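Local coordinates for copper homeostasis protein CutC (Streptococcus agalactiae, PDB 2BDQ), which probably binds copper ions and may take part in copper homeostasis in the cytoplasm, at residues 14-19 / 49-55; 180-185 / 201-205; 187-192 / 204-210. All coordinates share one frame. Numbering follows the deposited sequence.

Interaction 1 (14-19 / 49-55); sequences LTRLDK and YLHEKGI
K53 lays its side chain towards the turn at 14-17, bringing NZ to carbonyls there, a worked example of a lysine just beyond a helix satisfying a loop. With chi1 m, chi2 t, chi4 t and one kink at chi3 p, NZ donates to L17 O at 2.8 Å and, weakly, to L14 O at 3.0 Å. L14 to R16 have negative phi with psi between -22° and -2°, L17 turns extended (psi 145°), and L17 N bonds to L14 O at 3.1 Å. Helix 40-52 ends in a Schellman motif: G54, the C-prime residue with phi/psi 70/42, donates from N to H51 O at 2.9 Å, and I55 N reaches L50 O at 3.0 Å. CA atoms come nearest at L14-L50, 7.9 Å, and K19-I55, 5.9 Å. Beneath the lysine lies an apolar layer: L14 CD1 meets L50 CD2 at 3.8 Å, L17 CD2 meets I55 CD1 at 4.0 Å, and L14 CB lies 4.0 Å from Y49 CE2. L14, L50 and I55 also face V25 of strand 24-28, and Y49 packs on L73 of the second subunit. At the far end water 1 accepts from K19 N and donates to K53 O, both at 2.8 Å. At this loop-helix junction of a TIM barrel, the hydrogen bonds and water bridge thus use backbone atoms of 14-19, while L14 and L17 supply apolar side chains.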
loop_
_atom_site.group_PDB
_atom_site.type_symbol
_atom_site.label_atom_id
_atom_site.label_comp_id
_atom_site.label_asym_id
_atom_site.label_seq_id
_atom_site.Cartn_x
_atom_site.Cartn_y
_atom_site.Cartn_z
ATOM N N LEU A 14 9.025 3.792 12.547
ATOM C CA LEU A 14 8.379 4.375 13.718
ATOM C C LEU A 14 9.112 4.170 15.041
ATOM O O LEU A 14 8.915 4.936 15.982
ATOM C CB LEU A 14 6.950 3.845 13.857
ATOM C CG LEU A 14 5.947 4.150 12.743
ATOM C CD1 LEU A 14 4.599 3.617 13.176
ATOM C CD2 LEU A 14 5.863 5.644 12.464
ATOM N N THR A 15 9.968 3.155 15.109
ATOM C CA THR A 15 10.685 2.856 16.344
ATOM C C THR A 15 11.607 3.953 16.862
ATOM O O THR A 15 11.998 3.931 18.026
ATOM C CB THR A 15 11.489 1.540 16.216
ATOM O OG1 THR A 15 12.203 1.526 14.974
ATOM C CG2 THR A 15 10.551 0.342 16.271
ATOM N N ARG A 16 11.944 4.924 16.022
ATOM C CA ARG A 16 12.830 5.996 16.468
ATOM C C ARG A 16 12.089 7.295 16.786
ATOM O O ARG A 16 12.699 8.275 17.214
ATOM C CB ARG A 16 13.907 6.268 15.414
ATOM C CG ARG A 16 15.230 6.736 16.007
ATOM C CD ARG A 16 15.785 5.675 16.959
ATOM N NE ARG A 16 15.963 4.395 16.273
ATOM C CZ ARG A 16 15.828 3.206 16.851
ATOM N NH1 ARG A 16 16.010 2.098 16.140
ATOM N NH2 ARG A 16 15.503 3.123 18.136
ATOM N N LEU A 17 10.775 7.307 16.583
ATOM C CA LEU A 17 9.995 8.506 16.853
ATOM C C LEU A 17 9.876 8.791 18.343
ATOM O O LEU A 17 9.787 7.874 19.159
ATOM C CB LEU A 17 8.596 8.393 16.238
ATOM C CG LEU A 17 8.416 8.778 14.765
ATOM C CD1 LEU A 17 9.423 8.049 13.898
ATOM C CD2 LEU A 17 6.999 8.447 14.330
ATOM N N ASP A 18 9.872 10.077 18.684
ATOM C CA ASP A 18 9.760 10.517 20.070
ATOM C C ASP A 18 8.769 11.678 20.145
ATOM O O ASP A 18 8.892 12.653 19.405
ATOM C CB ASP A 18 11.127 10.969 20.587
ATOM C CG ASP A 18 11.157 11.102 22.092
ATOM O OD1 ASP A 18 10.884 10.085 22.775
ATOM O OD2 ASP A 18 11.447 12.213 22.592
ATOM N N LYS A 19 7.793 11.571 21.041
ATOM C CA LYS A 19 6.769 12.603 21.193
ATOM C C LYS A 19 7.347 13.963 21.565
ATOM O O LYS A 19 6.672 14.990 21.456
ATOM C CB LYS A 19 5.741 12.183 22.250
ATOM C CG LYS A 19 6.297 12.022 23.658
ATOM C CD LYS A 19 5.229 11.474 24.598
ATOM C CE LYS A 19 5.758 11.266 26.014
ATOM N NZ LYS A 19 6.153 12.549 26.666
ATOM N N TYR A 49 0.701 1.138 18.642
ATOM C CA TYR A 49 2.117 1.385 18.888
ATOM C C TYR A 49 2.386 2.866 19.118
ATOM O O TYR A 49 3.060 3.239 20.072
ATOM C CB TYR A 49 2.956 0.908 17.704
ATOM C CG TYR A 49 4.444 1.073 17.902
ATOM C CD1 TYR A 49 5.171 0.164 18.664
ATOM C CD2 TYR A 49 5.126 2.145 17.325
ATOM C CE1 TYR A 49 6.551 0.315 18.845
ATOM C CE2 TYR A 49 6.497 2.306 17.500
ATOM C CZ TYR A 49 7.204 1.385 18.259
ATOM O OH TYR A 49 8.563 1.527 18.423
ATOM N N LEU A 50 1.859 3.711 18.239
ATOM C CA LEU A 50 2.060 5.146 18.364
ATOM C C LEU A 50 1.336 5.734 19.573
ATOM O O LEU A 50 1.903 6.553 20.292
ATOM C CB LEU A 50 1.616 5.851 17.084
ATOM C CG LEU A 50 2.462 5.524 15.850
ATOM C CD1 LEU A 50 1.757 6.036 14.612
ATOM C CD2 LEU A 50 3.861 6.131 15.985
ATOM N N HIS A 51 0.091 5.327 19.804
ATOM C CA HIS A 51 -0.648 5.835 20.955
ATOM C C HIS A 51 0.113 5.493 22.227
ATOM O O HIS A 51 0.159 6.283 23.168
ATOM C CB HIS A 51 -2.048 5.220 21.012
ATOM C CG HIS A 51 -2.985 5.748 19.971
ATOM N ND1 HIS A 51 -4.209 5.170 19.711
ATOM C CD2 HIS A 51 -2.878 6.798 19.123
ATOM C CE1 HIS A 51 -4.814 5.838 18.748
ATOM N NE2 HIS A 51 -4.028 6.832 18.374
ATOM N N GLU A 52 0.717 4.312 22.244
ATOM C CA GLU A 52 1.489 3.857 23.391
ATOM C C GLU A 52 2.663 4.812 23.650
ATOM O O GLU A 52 3.033 5.037 24.803
ATOM C CB GLU A 52 1.984 2.436 23.118
ATOM C CG GLU A 52 2.652 1.710 24.270
ATOM C CD GLU A 52 2.815 0.218 23.977
ATOM O OE1 GLU A 52 1.780 -0.491 23.947
ATOM O OE2 GLU A 52 3.966 -0.243 23.759
ATOM N N LYS A 53 3.229 5.384 22.585
ATOM C CA LYS A 53 4.345 6.324 22.714
ATOM C C LYS A 53 3.837 7.765 22.793
ATOM O O LYS A 53 4.615 8.718 22.744
ATOM C CB LYS A 53 5.311 6.185 21.531
ATOM C CG LYS A 53 5.984 4.830 21.444
ATOM C CD LYS A 53 6.830 4.682 20.185
ATOM C CE LYS A 53 8.097 5.507 20.228
ATOM N NZ LYS A 53 8.916 5.247 19.013
ATOM N N GLY A 54 2.522 7.913 22.908
ATOM C CA GLY A 54 1.926 9.235 23.005
ATOM C C GLY A 54 1.970 10.095 21.755
ATOM O O GLY A 54 2.239 11.294 21.824
ATOM N N ILE A 55 1.712 9.498 20.601
ATOM C CA ILE A 55 1.715 10.269 19.368
ATOM C C ILE A 55 0.446 9.982 18.566
ATOM O O ILE A 55 0.003 8.836 18.476
ATOM C CB ILE A 55 2.977 9.970 18.530
ATOM C CG1 ILE A 55 2.828 10.556 17.132
ATOM C CG2 ILE A 55 3.223 8.480 18.480
ATOM C CD1 ILE A 55 4.052 10.387 16.274
HETATM O O HOH W 1 7.356 9.290 22.680
#

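Interaction 2 (180-185 / 201-205); sequences EIMVGG and VKQAH
Parallel strands 180-183 and 203-206 are the last two neighbours of a TIM barrel, joined by the beta-alpha-beta crossover through helix 192-199. The axes of segments 180-183 and 203-205 approach to 4.6 Å at a crossing angle of -40°, with V183 opposite A204 (CA-CA 5.0 Å). V201 leads into the second strand, its CG2 4.0 Å from both I181 CG2 and V183 CG1, a cluster covered by V172 of helix 165-175. K202 NZ forms a salt bridge with E180 OE2 at 3.3 Å; water 2 accepts from K202 N at 3.2 Å and donates to I181 O at 3.0 Å. Next, chi1 m and chi2 t bring Q203 NE2 to E180 OE2 at 3.1 Å, while OE1 is held by R24. Q203 O accepts from V183 N at 3.1 Å and receives a CA-H...O contact from CA of the selenomethionine M182 at 3.4 Å. A204 turns to the same face as V183, A204 CB to V183 CG2 4.0 Å. H205 N then closes the regular pairing on V183 O at 2.7 Å. With chi1 t, H205 CB lies 3.8 Å from M182 SE and ND1 bonds to E5; the imidazole also touches C7, E26 and L151, from three other strands, consistent with a place inside the barrel. Past the strands, water 3 donates to H205 O at 2.6 Å and accepts weakly from G185 N at 2.9 Å.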
loop_
_atom_site.group_PDB
_atom_site.type_symbol
_atom_site.label_atom_id
_atom_site.label_comp_id
_atom_site.label_asym_id
_atom_site.label_seq_id
_atom_site.Cartn_x
_atom_site.Cartn_y
_atom_site.Cartn_z
ATOM N N GLU A 180 -6.681 24.981 10.150
ATOM C CA GLU A 180 -5.223 24.936 10.201
ATOM C C GLU A 180 -4.545 24.662 8.871
ATOM O O GLU A 180 -5.003 23.839 8.083
ATOM C CB GLU A 180 -4.765 23.880 11.216
ATOM C CG GLU A 180 -4.854 24.309 12.683
ATOM C CD GLU A 180 -3.928 25.486 13.021
ATOM O OE1 GLU A 180 -4.384 26.654 12.949
ATOM O OE2 GLU A 180 -2.735 25.249 13.341
ATOM N N ILE A 181 -3.432 25.349 8.642
ATOM C CA ILE A 181 -2.662 25.170 7.423
ATOM C C ILE A 181 -1.347 24.464 7.787
ATOM O O ILE A 181 -0.629 24.884 8.698
ATOM C CB ILE A 181 -2.323 26.517 6.767
ATOM C CG1 ILE A 181 -3.606 27.221 6.313
ATOM C CG2 ILE A 181 -1.362 26.290 5.611
ATOM C CD1 ILE A 181 -4.324 26.552 5.161
HETATM N N MSE A 182 -1.030 23.397 7.065
HETATM C CA MSE A 182 0.193 22.657 7.315
HETATM C C MSE A 182 1.028 22.608 6.041
HETATM O O MSE A 182 0.500 22.365 4.962
HETATM C CB MSE A 182 -0.144 21.239 7.804
HETATM C CG MSE A 182 1.068 20.315 7.923
HETATM SE SE MSE A 182 0.745 18.694 8.949
HETATM C CE MSE A 182 -0.715 17.912 7.921
ATOM N N VAL A 183 2.328 22.850 6.161
ATOM C CA VAL A 183 3.182 22.807 4.979
ATOM C C VAL A 183 3.778 21.421 4.769
ATOM O O VAL A 183 4.137 20.731 5.727
ATOM C CB VAL A 183 4.330 23.835 5.062
ATOM C CG1 VAL A 183 3.770 25.230 4.920
ATOM C CG2 VAL A 183 5.075 23.689 6.388
ATOM N N GLY A 184 3.865 21.033 3.499
ATOM C CA GLY A 184 4.418 19.747 3.122
ATOM C C GLY A 184 5.069 19.827 1.752
ATOM O O GLY A 184 4.926 20.832 1.048
ATOM N N GLY A 185 5.786 18.768 1.377
ATOM C CA GLY A 185 6.463 18.728 0.091
ATOM C C GLY A 185 7.773 19.497 0.113
ATOM O O GLY A 185 7.788 20.704 -0.107
ATOM N N VAL A 201 2.591 29.728 9.488
ATOM C CA VAL A 201 2.185 28.328 9.622
ATOM C C VAL A 201 2.792 27.756 10.903
ATOM O O VAL A 201 3.935 28.058 11.229
ATOM C CB VAL A 201 2.674 27.491 8.407
ATOM C CG1 VAL A 201 2.394 26.006 8.638
ATOM C CG2 VAL A 201 1.974 27.971 7.135
ATOM N N LYS A 202 2.030 26.940 11.633
ATOM C CA LYS A 202 2.520 26.347 12.877
ATOM C C LYS A 202 2.663 24.828 12.832
ATOM O O LYS A 202 2.941 24.198 13.859
ATOM C CB LYS A 202 1.602 26.713 14.048
ATOM C CG LYS A 202 1.480 28.201 14.299
ATOM C CD LYS A 202 0.298 28.775 13.539
ATOM C CE LYS A 202 -0.956 28.838 14.419
ATOM N NZ LYS A 202 -1.266 27.554 15.117
ATOM N N GLN A 203 2.471 24.237 11.654
ATOM C CA GLN A 203 2.582 22.785 11.499
ATOM C C GLN A 203 3.341 22.404 10.230
ATOM O O GLN A 203 3.085 22.938 9.155
ATOM C CB GLN A 203 1.190 22.152 11.475
ATOM C CG GLN A 203 0.338 22.552 12.666
ATOM C CD GLN A 203 -0.878 21.664 12.819
ATOM O OE1 GLN A 203 -0.754 20.444 12.951
ATOM N NE2 GLN A 203 -2.061 22.267 12.811
ATOM N N ALA A 204 4.275 21.469 10.363
ATOM C CA ALA A 204 5.077 21.032 9.233
ATOM C C ALA A 204 5.009 19.521 9.052
ATOM O O ALA A 204 5.083 18.762 10.020
ATOM C CB ALA A 204 6.523 21.476 9.421
ATOM N N HIS A 205 4.891 19.107 7.793
ATOM C CA HIS A 205 4.787 17.706 7.403
ATOM C C HIS A 205 5.979 17.315 6.535
ATOM O O HIS A 205 6.417 18.094 5.692
ATOM C CB HIS A 205 3.490 17.523 6.610
ATOM C CG HIS A 205 3.354 16.193 5.939
ATOM N ND1 HIS A 205 2.586 15.173 6.460
ATOM C CD2 HIS A 205 3.809 15.745 4.744
ATOM C CE1 HIS A 205 2.566 14.162 5.614
ATOM N NE2 HIS A 205 3.299 14.483 4.562
HETATM O O HOH W 2 -1.018 27.019 10.818
HETATM O O HOH W 3 7.451 17.483 3.389
#

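Interaction 3 (187-192 / 204-210); sequences VTAENY and AHGTRIT
The loop before a barrel helix can fill the hollow beside the last strand. Here V187, chi1 t, is the main bump: V187 CG1 sits 3.9 Å from A204 CB and I209 CD1, and V187 CB 3.3 Å from H205 O. CA atoms come nearest at T188-I209, 4.5 Å, and V187-G206, 5.5 Å. I209, chi1 t and chi2 p, starts away from the loop but swings CD1 to 4.1 Å from Y192 CB, itself 4.0 Å from A204 CB. G206 CA lies 3.9 Å from V187 O, and an ideal CB on G206 would clash with that oxygen. A189 CB lies 3.3 Å from I209 O, and A189 N bonds weakly to R208 O at 3.2 Å. T188 forms an ST turn, E190 N to T188 OG1 at 3.2 Å, and Y192 N bonds to T188 O at 3.1 Å. Water 4 donates to V187 O at 2.8 Å and accepts from R208 N at 2.7 Å. Apolar fit and bridging water therefore outweigh direct hydrogen bonding here.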
loop_
_atom_site.group_PDB
_atom_site.type_symbol
_atom_site.label_atom_id
_atom_site.label_comp_id
_atom_site.label_asym_id
_atom_site.label_seq_id
_atom_site.Cartn_x
_atom_site.Cartn_y
_atom_site.Cartn_z
ATOM N N VAL A 187 9.618 19.821 2.751
ATOM C CA VAL A 187 9.784 20.408 4.074
ATOM C C VAL A 187 10.673 19.491 4.907
ATOM O O VAL A 187 10.288 18.361 5.229
ATOM C CB VAL A 187 8.425 20.579 4.791
ATOM C CG1 VAL A 187 8.633 21.180 6.162
ATOM C CG2 VAL A 187 7.509 21.460 3.963
ATOM N N THR A 188 11.862 19.980 5.251
ATOM C CA THR A 188 12.818 19.207 6.039
ATOM C C THR A 188 13.173 19.891 7.358
ATOM O O THR A 188 12.661 20.961 7.678
ATOM C CB THR A 188 14.133 18.999 5.275
ATOM O OG1 THR A 188 14.798 20.259 5.126
ATOM C CG2 THR A 188 13.869 18.412 3.901
ATOM N N ALA A 189 14.068 19.264 8.116
ATOM C CA ALA A 189 14.495 19.812 9.393
ATOM C C ALA A 189 15.363 21.057 9.207
ATOM O O ALA A 189 15.746 21.709 10.181
ATOM C CB ALA A 189 15.255 18.760 10.181
ATOM N N GLU A 190 15.672 21.395 7.963
ATOM C CA GLU A 190 16.505 22.565 7.703
ATOM C C GLU A 190 15.753 23.813 7.311
ATOM O O GLU A 190 16.271 24.919 7.462
ATOM C CB GLU A 190 17.520 22.263 6.613
ATOM C CG GLU A 190 18.625 21.349 7.058
ATOM C CD GLU A 190 19.687 21.205 6.007
ATOM O OE1 GLU A 190 20.240 22.242 5.576
ATOM O OE2 GLU A 190 19.970 20.055 5.610
ATOM N N ASN A 191 14.540 23.652 6.801
ATOM C CA ASN A 191 13.782 24.820 6.385
ATOM C C ASN A 191 12.420 24.996 7.042
ATOM O O ASN A 191 11.829 26.065 6.943
ATOM C CB ASN A 191 13.638 24.819 4.856
ATOM C CG ASN A 191 12.788 23.661 4.327
ATOM O OD1 ASN A 191 12.693 23.468 3.116
ATOM N ND2 ASN A 191 12.162 22.899 5.225
ATOM N N TYR A 192 11.942 23.970 7.734
ATOM C CA TYR A 192 10.623 24.037 8.350
ATOM C C TYR A 192 10.431 25.207 9.313
ATOM O O TYR A 192 9.356 25.808 9.349
ATOM C CB TYR A 192 10.284 22.698 9.033
ATOM C CG TYR A 192 10.681 22.572 10.485
ATOM C CD1 TYR A 192 9.830 23.009 11.508
ATOM C CD2 TYR A 192 11.907 22.011 10.843
ATOM C CE1 TYR A 192 10.193 22.887 12.847
ATOM C CE2 TYR A 192 12.277 21.887 12.178
ATOM C CZ TYR A 192 11.421 22.325 13.171
ATOM O OH TYR A 192 11.805 22.200 14.487
ATOM N N ALA A 204 4.275 21.469 10.363
ATOM C CA ALA A 204 5.077 21.032 9.233
ATOM C C ALA A 204 5.009 19.521 9.052
ATOM O O ALA A 204 5.083 18.762 10.020
ATOM C CB ALA A 204 6.523 21.476 9.421
ATOM N N HIS A 205 4.891 19.107 7.793
ATOM C CA HIS A 205 4.787 17.706 7.403
ATOM C C HIS A 205 5.979 17.315 6.535
ATOM O O HIS A 205 6.417 18.094 5.692
ATOM C CB HIS A 205 3.490 17.523 6.610
ATOM C CG HIS A 205 3.354 16.193 5.939
ATOM N ND1 HIS A 205 2.586 15.173 6.460
ATOM C CD2 HIS A 205 3.809 15.745 4.744
ATOM C CE1 HIS A 205 2.566 14.162 5.614
ATOM N NE2 HIS A 205 3.299 14.483 4.562
ATOM N N GLY A 206 6.492 16.105 6.731
ATOM C CA GLY A 206 7.616 15.665 5.926
ATOM C C GLY A 206 8.200 14.317 6.302
ATOM O O GLY A 206 8.063 13.859 7.444
ATOM N N THR A 207 8.844 13.667 5.334
ATOM C CA THR A 207 9.476 12.375 5.581
ATOM C C THR A 207 10.813 12.596 6.276
ATOM O O THR A 207 11.309 11.716 6.975
ATOM C CB THR A 207 9.736 11.594 4.279
ATOM O OG1 THR A 207 10.372 12.449 3.317
ATOM C CG2 THR A 207 8.438 11.053 3.713
ATOM N N ARG A 208 11.396 13.775 6.079
ATOM C CA ARG A 208 12.668 14.101 6.713
ATOM C C ARG A 208 12.496 15.337 7.596
ATOM O O ARG A 208 13.343 16.231 7.594
ATOM C CB ARG A 208 13.744 14.386 5.663
ATOM C CG ARG A 208 13.759 13.437 4.486
ATOM C CD ARG A 208 15.107 13.483 3.794
ATOM N NE ARG A 208 15.048 12.923 2.450
ATOM C CZ ARG A 208 14.524 13.555 1.405
ATOM N NH1 ARG A 208 14.017 14.774 1.554
ATOM N NH2 ARG A 208 14.503 12.972 0.214
ATOM N N ILE A 209 11.394 15.374 8.340
ATOM C CA ILE A 209 11.077 16.496 9.217
ATOM C C ILE A 209 12.047 16.575 10.400
ATOM O O ILE A 209 12.232 17.638 10.995
ATOM C CB ILE A 209 9.609 16.380 9.736
ATOM C CG1 ILE A 209 9.132 17.724 10.289
ATOM C CG2 ILE A 209 9.503 15.288 10.797
ATOM C CD1 ILE A 209 8.942 18.784 9.221
ATOM N N THR A 210 12.674 15.447 10.724
ATOM C CA THR A 210 13.630 15.370 11.827
ATOM C C THR A 210 15.035 14.990 11.354
ATOM O O THR A 210 15.996 15.668 11.779
ATOM C CB THR A 210 13.178 14.348 12.891
ATOM O OG1 THR A 210 12.957 13.070 12.276
ATOM C CG2 THR A 210 11.898 14.815 13.560
HETATM O O HOH W 3 7.451 17.483 3.389
HETATM O O HOH W 4 10.725 15.730 4.316
#

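Read from the N terminus, the three contacts show interactions at the sheet, at the loops and at a helix end of a TIM barrel. Interaction 1 comes first, closing the chain from the loop after strand 3-9 to the end of helix 40-52, and is complete before the others begin. Interaction 2 closes the final beta-alpha-beta unit. Interaction 3 opens within that unit, in the loop before helix 192-199, and runs on to the tail; the two overlap at A204 and H205, share water 3 and have centres 10 Å apart. Interactions 1 and 3 do not touch, their nearest atoms being about 6 Å apart, yet both adjoin strand 3-9, the neighbour of 203-206 that completes the closed sheet.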